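Local coordinates for predicted ATPase of the ABC class (Vibrio vulnificus, PDB 5D6A), which binds the ATP analogue AMP-PNP and, as a predicted ATPase of the ABC class, probably hydrolyses ATP, at residues Trp86-Ser91 with Phe133-Ile138; Lys111-Ile116 with Ile159-Phe164; His187-Glu192 with Ala245-Tyr250. One frame throughout, in Å; residues are numbered along the deposited sequence.

Interaction 1 of 3, residues Trp86-Ser91 with Phe133-Ile138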
loop_
_atom_site.group_PDB
_atom_site.type_symbol
_atom_site.label_atom_id
_atom_site.label_comp_id
_atom_site.label_asym_id
_atom_site.label_seq_id
_atom_site.Cartn_x
_atom_site.Cartn_y
_atom_site.Cartn_z
ATOM N N TRP A 86 19.729 -11.243 38.301
ATOM C CA TRP A 86 18.506 -10.878 39.011
ATOM C C TRP A 86 17.289 -10.728 38.083
ATOM O O TRP A 86 16.152 -10.911 38.523
ATOM C CB TRP A 86 18.729 -9.588 39.807
ATOM C CG TRP A 86 19.130 -8.426 38.958
ATOM C CD1 TRP A 86 20.388 -8.115 38.532
ATOM C CD2 TRP A 86 18.267 -7.415 38.436
ATOM N NE1 TRP A 86 20.363 -6.973 37.771
ATOM C CE2 TRP A 86 19.071 -6.522 37.696
ATOM C CE3 TRP A 86 16.890 -7.173 38.522
ATOM C CZ2 TRP A 86 18.546 -5.406 37.045
ATOM C CZ3 TRP A 86 16.370 -6.065 37.877
ATOM C CH2 TRP A 86 17.196 -5.194 37.146
ATOM N N LEU A 87 17.529 -10.408 36.809
ATOM C CA LEU A 87 16.443 -10.257 35.823
ATOM C C LEU A 87 15.605 -11.525 35.664
ATOM O O LEU A 87 14.420 -11.451 35.344
ATOM C CB LEU A 87 16.994 -9.862 34.444
ATOM C CG LEU A 87 17.614 -8.476 34.263
ATOM C CD1 LEU A 87 18.211 -8.346 32.873
ATOM C CD2 LEU A 87 16.585 -7.383 34.495
ATOM N N LYS A 88 16.228 -12.683 35.882
ATOM C CA LYS A 88 15.547 -13.977 35.760
ATOM C C LYS A 88 14.430 -14.143 36.786
ATOM O O LYS A 88 13.524 -14.952 36.595
ATOM C CB LYS A 88 16.558 -15.123 35.903
ATOM C CG LYS A 88 17.635 -15.128 34.826
ATOM C CD LYS A 88 18.767 -16.095 35.134
ATOM C CE LYS A 88 18.325 -17.545 35.109
ATOM N NZ LYS A 88 19.487 -18.449 35.337
ATOM N N GLU A 89 14.492 -13.368 37.867
ATOM C CA GLU A 89 13.488 -13.444 38.923
ATOM C C GLU A 89 12.421 -12.351 38.799
ATOM O O GLU A 89 11.582 -12.197 39.686
ATOM C CB GLU A 89 14.166 -13.384 40.293
ATOM C CG GLU A 89 15.234 -14.455 40.510
ATOM C CD GLU A 89 14.699 -15.881 40.429
ATOM O OE1 GLU A 89 13.465 -16.082 40.509
ATOM O OE2 GLU A 89 15.522 -16.813 40.298
ATOM N N GLU A 90 12.462 -11.600 37.698
ATOM C CA GLU A 90 11.476 -10.554 37.426
ATOM C C GLU A 90 10.384 -11.138 36.535
ATOM O O GLU A 90 10.551 -12.217 35.969
ATOM C CB GLU A 90 12.134 -9.358 36.731
ATOM C CG GLU A 90 13.174 -8.630 37.577
ATOM C CD GLU A 90 12.571 -7.915 38.776
ATOM O OE1 GLU A 90 11.356 -7.623 38.755
ATOM O OE2 GLU A 90 13.316 -7.633 39.737
ATOM N N SER A 91 9.269 -10.428 36.408
ATOM C CA SER A 91 8.158 -10.896 35.583
ATOM C C SER A 91 8.574 -10.986 34.120
ATOM O O SER A 91 9.496 -10.299 33.688
ATOM C CB SER A 91 6.969 -9.951 35.714
ATOM O OG SER A 91 7.305 -8.659 35.241
ATOM N N PHE A 133 16.712 -14.216 26.190
ATOM C CA PHE A 133 17.178 -14.727 27.483
ATOM C C PHE A 133 16.918 -16.222 27.554
ATOM O O PHE A 133 15.953 -16.727 26.986
ATOM C CB PHE A 133 16.489 -14.082 28.700
ATOM C CG PHE A 133 16.792 -12.621 28.903
ATOM C CD1 PHE A 133 18.031 -12.085 28.586
ATOM C CD2 PHE A 133 15.867 -11.808 29.540
ATOM C CE1 PHE A 133 18.301 -10.745 28.812
ATOM C CE2 PHE A 133 16.138 -10.471 29.783
ATOM C CZ PHE A 133 17.355 -9.938 29.414
ATOM N N THR A 134 17.795 -16.918 28.267
ATOM C CA THR A 134 17.678 -18.353 28.490
ATOM C C THR A 134 18.110 -18.584 29.929
ATOM O O THR A 134 18.331 -17.628 30.670
ATOM C CB THR A 134 18.584 -19.162 27.539
ATOM O OG1 THR A 134 19.960 -18.894 27.834
ATOM C CG2 THR A 134 18.297 -18.807 26.087
ATOM N N GLU A 135 18.226 -19.841 30.333
ATOM C CA GLU A 135 18.686 -20.145 31.682
ATOM C C GLU A 135 20.205 -19.977 31.742
ATOM O O GLU A 135 20.753 -19.601 32.780
ATOM C CB GLU A 135 18.284 -21.566 32.093
ATOM C CG GLU A 135 16.777 -21.790 32.172
ATOM C CD GLU A 135 16.097 -20.936 33.232
ATOM O OE1 GLU A 135 14.886 -20.656 33.080
ATOM O OE2 GLU A 135 16.770 -20.535 34.209
ATOM N N GLU A 136 20.872 -20.228 30.615
ATOM C CA GLU A 136 22.327 -20.130 30.538
ATOM C C GLU A 136 22.802 -18.680 30.475
ATOM O O GLU A 136 23.734 -18.302 31.182
ATOM C CB GLU A 136 22.875 -20.888 29.318
ATOM C CG GLU A 136 22.564 -22.380 29.268
ATOM C CD GLU A 136 21.111 -22.692 28.953
ATOM O OE1 GLU A 136 20.356 -21.767 28.580
ATOM O OE2 GLU A 136 20.725 -23.875 29.067
ATOM N N GLY A 137 22.172 -17.871 29.627
ATOM C CA GLY A 137 22.586 -16.478 29.496
ATOM C C GLY A 137 21.829 -15.641 28.484
ATOM O O GLY A 137 20.751 -16.010 28.015
ATOM N N ILE A 138 22.420 -14.497 28.155
ATOM C CA ILE A 138 21.840 -13.552 27.214
ATOM C C ILE A 138 22.386 -13.810 25.813
ATOM O O ILE A 138 23.591 -14.011 25.639
ATOM C CB ILE A 138 22.181 -12.104 27.623
ATOM C CG1 ILE A 138 21.777 -11.857 29.081
ATOM C CG2 ILE A 138 21.504 -11.109 26.692
ATOM C CD1 ILE A 138 22.123 -10.479 29.598
#
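Lys88 and Glu135 supply the polar half of this contact, with the lysine reaching from a 3-10 segment to the bend of a beta hairpin. Its NZ donates to the backbone O of Glu135 at 3.1 Å, approaching in the plane of that carbonyl and on one of its lone pairs, with a C=O...N angle of 129°. The same ammonium group stands 3.6 Å from Glu135 OE2, a long salt bridge that probably adds some electrostatic attraction to the firmer backbone bond. Both chains fold to make this possible. The lysine is extended except for a bend at chi3 (66°), and the glutamate turns back at chi2 (-63°), which returns its carboxylate toward the lysine end; the methylene CE of Lys88 lies 3.5 Å from OE2. One residue thus presents a main-chain and a side-chain oxygen to a single cation, illustrating how a lysine can grip a turn at a main-chain carbonyl as well as at a carboxylate.

The apolar part rests on one pair. Leu87 sends the branch CD1 to the ring atom CZ of Phe133 at 3.9 Å, and the two side chains cross obliquely. Its other branch, CD2, lies over a face of the Trp86 indole, near the rim, so the leucine bridges two aromatic groups. Phe133 in turn receives CG2 of Ile138 at its ring edge, from the neighbouring strand.

Around this pair, Trp79 meets the Phe133 ring and donates from NE1 to Thr134 O, while Phe94 of helix 92-109 packs on Leu87. The whole is a beta hairpin, strand 131-133 turning into strand 137-144 of the N-terminal antiparallel sheet, with its bend clasped by the 3-10 segment that leads to helix 92-109.

Interaction 2 of 3, residues Lys111-Ile116 with Ile159-Phe164; sequences KQENAI and INIITF
Glu113 carries CG anti to its backbone N (chi1 -166°) and then bends at chi2 (64°), which lays its carboxylate across Ile161; the isoleucine answers with an extended CG1-CD1 arm (chi2 177°). The motif is a type I beta turn, Glu113 to Ile116, set against a helix, and it is closed by Ile116 N donating to Glu113 O at 3.1 Å.

Ile161 provides nearly all of the helix side of the contact. Its CG1-CD1 arm meets Glu113 and Ala115, with CD1 3.7 Å from CB of Ala115, whereas CG2 lies 4.1 Å from CG1 of Ile116, the two isoleucine side chains running antiparallel alongside one another. Three residues of one turn therefore lie against a single aliphatic side chain, a compact example of a turn packing through its side chains, for no hydrogen bond joins 111-116 to 159-164.

The turn connects helix 92-109 to strand 116-117, and the helix is 155-172, all within the N-terminal region. Ile116 also packs on Leu166 and Phe169 of that helix, and Pro147 lies against Ile161. The polar link to this helix is a salt bridge from Glu113 OE1 to Lys157, one turn before Ile161. The Glu113 side chain runs nearly perpendicular to that of Ile161 and sets OE1 3.3 Å from Ile161 CG1.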
loop_
_atom_site.group_PDB
_atom_site.type_symbol
_atom_site.label_atom_id
_atom_site.label_comp_id
_atom_site.label_asym_id
_atom_site.label_seq_id
_atom_site.Cartn_x
_atom_site.Cartn_y
_atom_site.Cartn_z
ATOM N N LYS A 111 26.494 3.053 16.887
ATOM C CA LYS A 111 26.176 4.067 15.873
ATOM C C LYS A 111 27.413 4.451 15.074
ATOM O O LYS A 111 27.342 4.613 13.856
ATOM C CB LYS A 111 25.608 5.333 16.504
ATOM C CG LYS A 111 24.248 5.177 17.155
ATOM C CD LYS A 111 23.735 6.512 17.685
ATOM C CE LYS A 111 24.677 7.127 18.713
ATOM N NZ LYS A 111 24.141 8.391 19.285
ATOM N N GLN A 112 28.544 4.601 15.764
ATOM C CA GLN A 112 29.798 4.980 15.104
ATOM C C GLN A 112 30.340 3.869 14.201
ATOM O O GLN A 112 31.306 4.078 13.473
ATOM C CB GLN A 112 30.877 5.408 16.119
ATOM C CG GLN A 112 30.583 6.690 16.899
ATOM C CD GLN A 112 29.549 6.527 18.005
ATOM O OE1 GLN A 112 29.092 5.420 18.294
ATOM N NE2 GLN A 112 29.188 7.636 18.641
ATOM N N GLU A 113 29.730 2.689 14.255
ATOM C CA GLU A 113 30.153 1.593 13.400
ATOM C C GLU A 113 28.924 1.105 12.640
ATOM O O GLU A 113 28.245 0.165 13.062
ATOM C CB GLU A 113 30.781 0.475 14.231
ATOM C CG GLU A 113 31.545 -0.542 13.404
ATOM C CD GLU A 113 32.745 0.070 12.706
ATOM O OE1 GLU A 113 33.081 -0.389 11.598
ATOM O OE2 GLU A 113 33.338 1.028 13.251
ATOM N N ASN A 114 28.641 1.762 11.517
ATOM C CA ASN A 114 27.466 1.438 10.694
ATOM C C ASN A 114 27.472 0.046 10.052
ATOM O O ASN A 114 26.437 -0.419 9.574
ATOM C CB ASN A 114 27.245 2.513 9.622
ATOM C CG ASN A 114 28.426 2.663 8.685
ATOM O OD1 ASN A 114 29.371 1.875 8.719
ATOM N ND2 ASN A 114 28.378 3.682 7.839
ATOM N N ALA A 115 28.632 -0.607 10.031
ATOM C CA ALA A 115 28.729 -1.959 9.479
ATOM C C ALA A 115 27.934 -2.929 10.355
ATOM O O ALA A 115 27.494 -3.983 9.897
ATOM C CB ALA A 115 30.182 -2.395 9.385
ATOM N N ILE A 116 27.760 -2.556 11.620
ATOM C CA ILE A 116 27.006 -3.356 12.573
ATOM C C ILE A 116 25.579 -2.834 12.636
ATOM O O ILE A 116 25.355 -1.625 12.615
ATOM C CB ILE A 116 27.636 -3.287 13.975
ATOM C CG1 ILE A 116 29.073 -3.818 13.927
ATOM C CG2 ILE A 116 26.801 -4.075 14.978
ATOM C CD1 ILE A 116 29.820 -3.704 15.237
ATOM N N ILE A 159 38.898 -6.906 10.678
ATOM C CA ILE A 159 39.471 -7.173 11.997
ATOM C C ILE A 159 39.022 -6.086 12.970
ATOM O O ILE A 159 38.549 -6.380 14.069
ATOM C CB ILE A 159 41.019 -7.212 11.946
ATOM C CG1 ILE A 159 41.503 -8.440 11.167
ATOM C CG2 ILE A 159 41.614 -7.277 13.346
ATOM C CD1 ILE A 159 42.999 -8.467 10.932
ATOM N N ASN A 160 39.161 -4.832 12.548
ATOM C CA ASN A 160 38.774 -3.686 13.369
ATOM C C ASN A 160 37.309 -3.764 13.813
ATOM O O ASN A 160 36.980 -3.466 14.959
ATOM C CB ASN A 160 39.011 -2.384 12.590
ATOM C CG ASN A 160 38.753 -1.143 13.424
ATOM O OD1 ASN A 160 38.986 -1.136 14.633
ATOM N ND2 ASN A 160 38.294 -0.078 12.775
ATOM N N ILE A 161 36.438 -4.174 12.897
ATOM C CA ILE A 161 35.010 -4.289 13.180
ATOM C C ILE A 161 34.679 -5.459 14.105
ATOM O O ILE A 161 34.037 -5.285 15.141
ATOM C CB ILE A 161 34.193 -4.497 11.879
ATOM C CG1 ILE A 161 34.405 -3.327 10.910
ATOM C CG2 ILE A 161 32.710 -4.663 12.203
ATOM C CD1 ILE A 161 33.688 -3.485 9.584
ATOM N N ILE A 162 35.133 -6.645 13.718
ATOM C CA ILE A 162 34.814 -7.881 14.436
ATOM C C ILE A 162 35.604 -8.152 15.718
ATOM O O ILE A 162 35.038 -8.668 16.684
ATOM C CB ILE A 162 35.003 -9.097 13.500
ATOM C CG1 ILE A 162 34.159 -8.928 12.229
ATOM C CG2 ILE A 162 34.640 -10.393 14.219
ATOM C CD1 ILE A 162 34.402 -9.991 11.179
ATOM N N THR A 163 36.894 -7.815 15.729
ATOM C CA THR A 163 37.754 -8.112 16.884
ATOM C C THR A 163 38.058 -6.941 17.815
ATOM O O THR A 163 38.589 -7.151 18.905
ATOM C CB THR A 163 39.108 -8.689 16.429
ATOM O OG1 THR A 163 39.884 -7.664 15.798
ATOM C CG2 THR A 163 38.901 -9.854 15.468
ATOM N N PHE A 164 37.746 -5.720 17.392
ATOM C CA PHE A 164 38.024 -4.547 18.223
ATOM C C PHE A 164 36.742 -3.823 18.653
ATOM O O PHE A 164 36.507 -3.641 19.848
ATOM C CB PHE A 164 38.984 -3.596 17.497
ATOM C CG PHE A 164 39.367 -2.389 18.303
ATOM C CD1 PHE A 164 40.358 -2.473 19.270
ATOM C CD2 PHE A 164 38.747 -1.167 18.088
ATOM C CE1 PHE A 164 40.715 -1.364 20.016
ATOM C CE2 PHE A 164 39.101 -0.054 18.830
ATOM C CZ PHE A 164 40.086 -0.154 19.795
#

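Interaction 3 of 3, residues His187-Glu192 with Ala245-Tyr250; sequences HCQVVE and APNRGY
Helix 181-199 runs past the tip of a beta hairpin, where the CA atoms of Gln189 and Asn247 come within 6.1 Å, and the hairpin is closed by reciprocal backbone bonds from Ala245 N to Gly249 O and from Gly249 N to Ala245 O. The three residues left in the loop are Pro246, Asn247 and Arg248, and the asparagine does most of the joining. Both hydrogens of its amide are used on the helix. ND2 donates to Gln189 O at 3.1 Å, from slightly outside the carbonyl plane and well to the side of the C=O bond (C=O...N angle 100°). It also donates to Glu192 OE1 at 3.0 Å, meeting the oxygen on its anti side, well out of the carboxylate plane; this bond is the straighter, its N-H...O angle 162° against 149° for the one to Gln189 O. Since both acceptors lie close to the amide plane, the rotation of the group is fixed.

A first torsion that swings CG of Glu192 away from its own amide, followed by an extended chain, carries the carboxylate to this point. A water donates to Glu192 OE1 and, at 3.2 Å, to Asn247 OD1, bridging glutamate and amide a second time. Alongside the polar bonds, CB and CG of Gln189 pack on the amide, CG 3.5 Å from Asn247 CG, while Glu192 CG touches the ring carbon CG of Pro246 at 4.2 Å.

Asp193, next on the helix, accepts from the backbone N of Asn247 with OD1 and from that of Arg248 with OD2. Together these bonds dock the turn between strands 240-245 and 249-257 onto helix 181-199; the strands belong to a four-stranded antiparallel sheet consistent with the antiparallel beta subdomain of ABC ATPases.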
loop_
_atom_site.group_PDB
_atom_site.type_symbol
_atom_site.label_atom_id
_atom_site.label_comp_id
_atom_site.label_asym_id
_atom_site.label_seq_id
_atom_site.Cartn_x
_atom_site.Cartn_y
_atom_site.Cartn_z
ATOM N N HIS A 187 12.587 1.716 32.046
ATOM C CA HIS A 187 12.151 1.089 30.805
ATOM C C HIS A 187 11.397 -0.211 31.103
ATOM O O HIS A 187 10.290 -0.425 30.608
ATOM C CB HIS A 187 13.361 0.818 29.910
ATOM C CG HIS A 187 13.007 0.460 28.503
ATOM N ND1 HIS A 187 12.904 1.402 27.503
ATOM C CD2 HIS A 187 12.738 -0.734 27.925
ATOM C CE1 HIS A 187 12.584 0.805 26.369
ATOM N NE2 HIS A 187 12.477 -0.491 26.598
ATOM N N CYS A 188 11.999 -1.062 31.928
ATOM C CA CYS A 188 11.395 -2.342 32.305
ATOM C C CYS A 188 10.120 -2.171 33.127
ATOM O O CYS A 188 9.207 -2.990 33.040
ATOM C CB CYS A 188 12.390 -3.181 33.108
ATOM S SG CYS A 188 13.918 -3.561 32.226
ATOM N N GLN A 189 10.069 -1.112 33.930
ATOM C CA GLN A 189 8.907 -0.849 34.781
ATOM C C GLN A 189 7.681 -0.418 33.992
ATOM O O GLN A 189 6.569 -0.832 34.304
ATOM C CB GLN A 189 9.247 0.202 35.833
ATOM C CG GLN A 189 10.224 -0.290 36.881
ATOM C CD GLN A 189 10.790 0.831 37.723
ATOM O OE1 GLN A 189 10.346 1.978 37.636
ATOM N NE2 GLN A 189 11.782 0.508 38.540
ATOM N N VAL A 190 7.880 0.410 32.973
ATOM C CA VAL A 190 6.765 0.865 32.148
ATOM C C VAL A 190 6.167 -0.312 31.386
ATOM O O VAL A 190 4.950 -0.402 31.237
ATOM C CB VAL A 190 7.186 1.984 31.172
ATOM C CG1 VAL A 190 6.056 2.318 30.209
ATOM C CG2 VAL A 190 7.602 3.227 31.945
ATOM N N VAL A 191 7.021 -1.215 30.913
ATOM C CA VAL A 191 6.550 -2.395 30.185
ATOM C C VAL A 191 5.825 -3.337 31.139
ATOM O O VAL A 191 4.787 -3.898 30.792
ATOM C CB VAL A 191 7.703 -3.143 29.487
ATOM C CG1 VAL A 191 7.184 -4.401 28.799
ATOM C CG2 VAL A 191 8.387 -2.233 28.477
ATOM N N GLU A 192 6.377 -3.502 32.339
ATOM C CA GLU A 192 5.765 -4.362 33.350
ATOM C C GLU A 192 4.389 -3.809 33.720
ATOM O O GLU A 192 3.434 -4.567 33.898
ATOM C CB GLU A 192 6.654 -4.458 34.592
ATOM C CG GLU A 192 6.156 -5.439 35.645
ATOM C CD GLU A 192 7.095 -5.560 36.831
ATOM O OE1 GLU A 192 7.788 -4.572 37.153
ATOM O OE2 GLU A 192 7.130 -6.640 37.458
ATOM N N ALA A 245 -0.899 -0.171 38.657
ATOM C CA ALA A 245 0.330 -0.739 38.120
ATOM C C ALA A 245 1.312 -0.938 39.274
ATOM O O ALA A 245 1.356 -0.123 40.200
ATOM C CB ALA A 245 0.918 0.174 37.062
ATOM N N PRO A 246 2.111 -2.016 39.222
ATOM C CA PRO A 246 3.050 -2.315 40.308
ATOM C C PRO A 246 4.131 -1.262 40.548
ATOM O O PRO A 246 4.628 -1.140 41.667
ATOM C CB PRO A 246 3.682 -3.646 39.876
ATOM C CG PRO A 246 3.478 -3.720 38.404
ATOM C CD PRO A 246 2.194 -2.998 38.128
ATOM N N ASN A 247 4.484 -0.502 39.517
ATOM C CA ASN A 247 5.535 0.505 39.645
ATOM C C ASN A 247 5.004 1.927 39.752
ATOM O O ASN A 247 5.355 2.648 40.680
ATOM C CB ASN A 247 6.501 0.377 38.475
ATOM C CG ASN A 247 7.161 -0.985 38.429
ATOM O OD1 ASN A 247 7.726 -1.442 39.425
ATOM N ND2 ASN A 247 7.099 -1.643 37.276
ATOM N N ARG A 248 4.158 2.326 38.809
ATOM C CA ARG A 248 3.599 3.676 38.818
ATOM C C ARG A 248 2.529 3.849 39.898
ATOM O O ARG A 248 2.339 4.954 40.418
ATOM C CB ARG A 248 3.026 4.034 37.442
ATOM C CG ARG A 248 2.393 5.414 37.393
ATOM C CD ARG A 248 1.978 5.813 35.989
ATOM N NE ARG A 248 1.232 7.071 36.006
ATOM C CZ ARG A 248 0.743 7.678 34.928
ATOM N NH1 ARG A 248 0.918 7.152 33.719
ATOM N NH2 ARG A 248 0.077 8.822 35.058
ATOM N N GLY A 249 1.842 2.758 40.235
ATOM C CA GLY A 249 0.788 2.793 41.243
ATOM C C GLY A 249 -0.567 2.976 40.590
ATOM O O GLY A 249 -0.837 2.399 39.536
ATOM N N TYR A 250 -1.420 3.787 41.209
ATOM C CA TYR A 250 -2.758 4.036 40.677
ATOM C C TYR A 250 -2.727 4.966 39.461
ATOM O O TYR A 250 -2.077 6.010 39.487
ATOM C CB TYR A 250 -3.665 4.624 41.760
ATOM C CG TYR A 250 -3.856 3.713 42.954
ATOM C CD1 TYR A 250 -4.831 2.717 42.945
ATOM C CD2 TYR A 250 -3.067 3.848 44.091
ATOM C CE1 TYR A 250 -5.012 1.881 44.034
ATOM C CE2 TYR A 250 -3.239 3.016 45.184
ATOM C CZ TYR A 250 -4.212 2.035 45.151
ATOM O OH TYR A 250 -4.387 1.212 46.235
HETATM O O HOH W 1 9.625 -3.995 39.518
#

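How the interactions relate
Interactions 1 and 3 meet directly: Ser91 OG lies 3.0 Å from Glu192 OE2, probably a hydrogen bond, although the contact centres are 19 Å apart. Ser91 also caps the start of helix 92-109. Glu192 uses OE2 toward Ser91 and OE1 toward Asn247, and so joins the N-terminal region to the hairpin of the P-loop region. Interaction 2 stands apart, its centre 28 Å from that of interaction 1 and 36 Å from that of interaction 3, yet its segments alternate with those of interaction 1 along the chain, interlacing them within one N-terminal region. The AMP-PNP pocket draws its residues from between 217 and 428, which leaves out both segments of interactions 1 and 2 and helix segment 187-192.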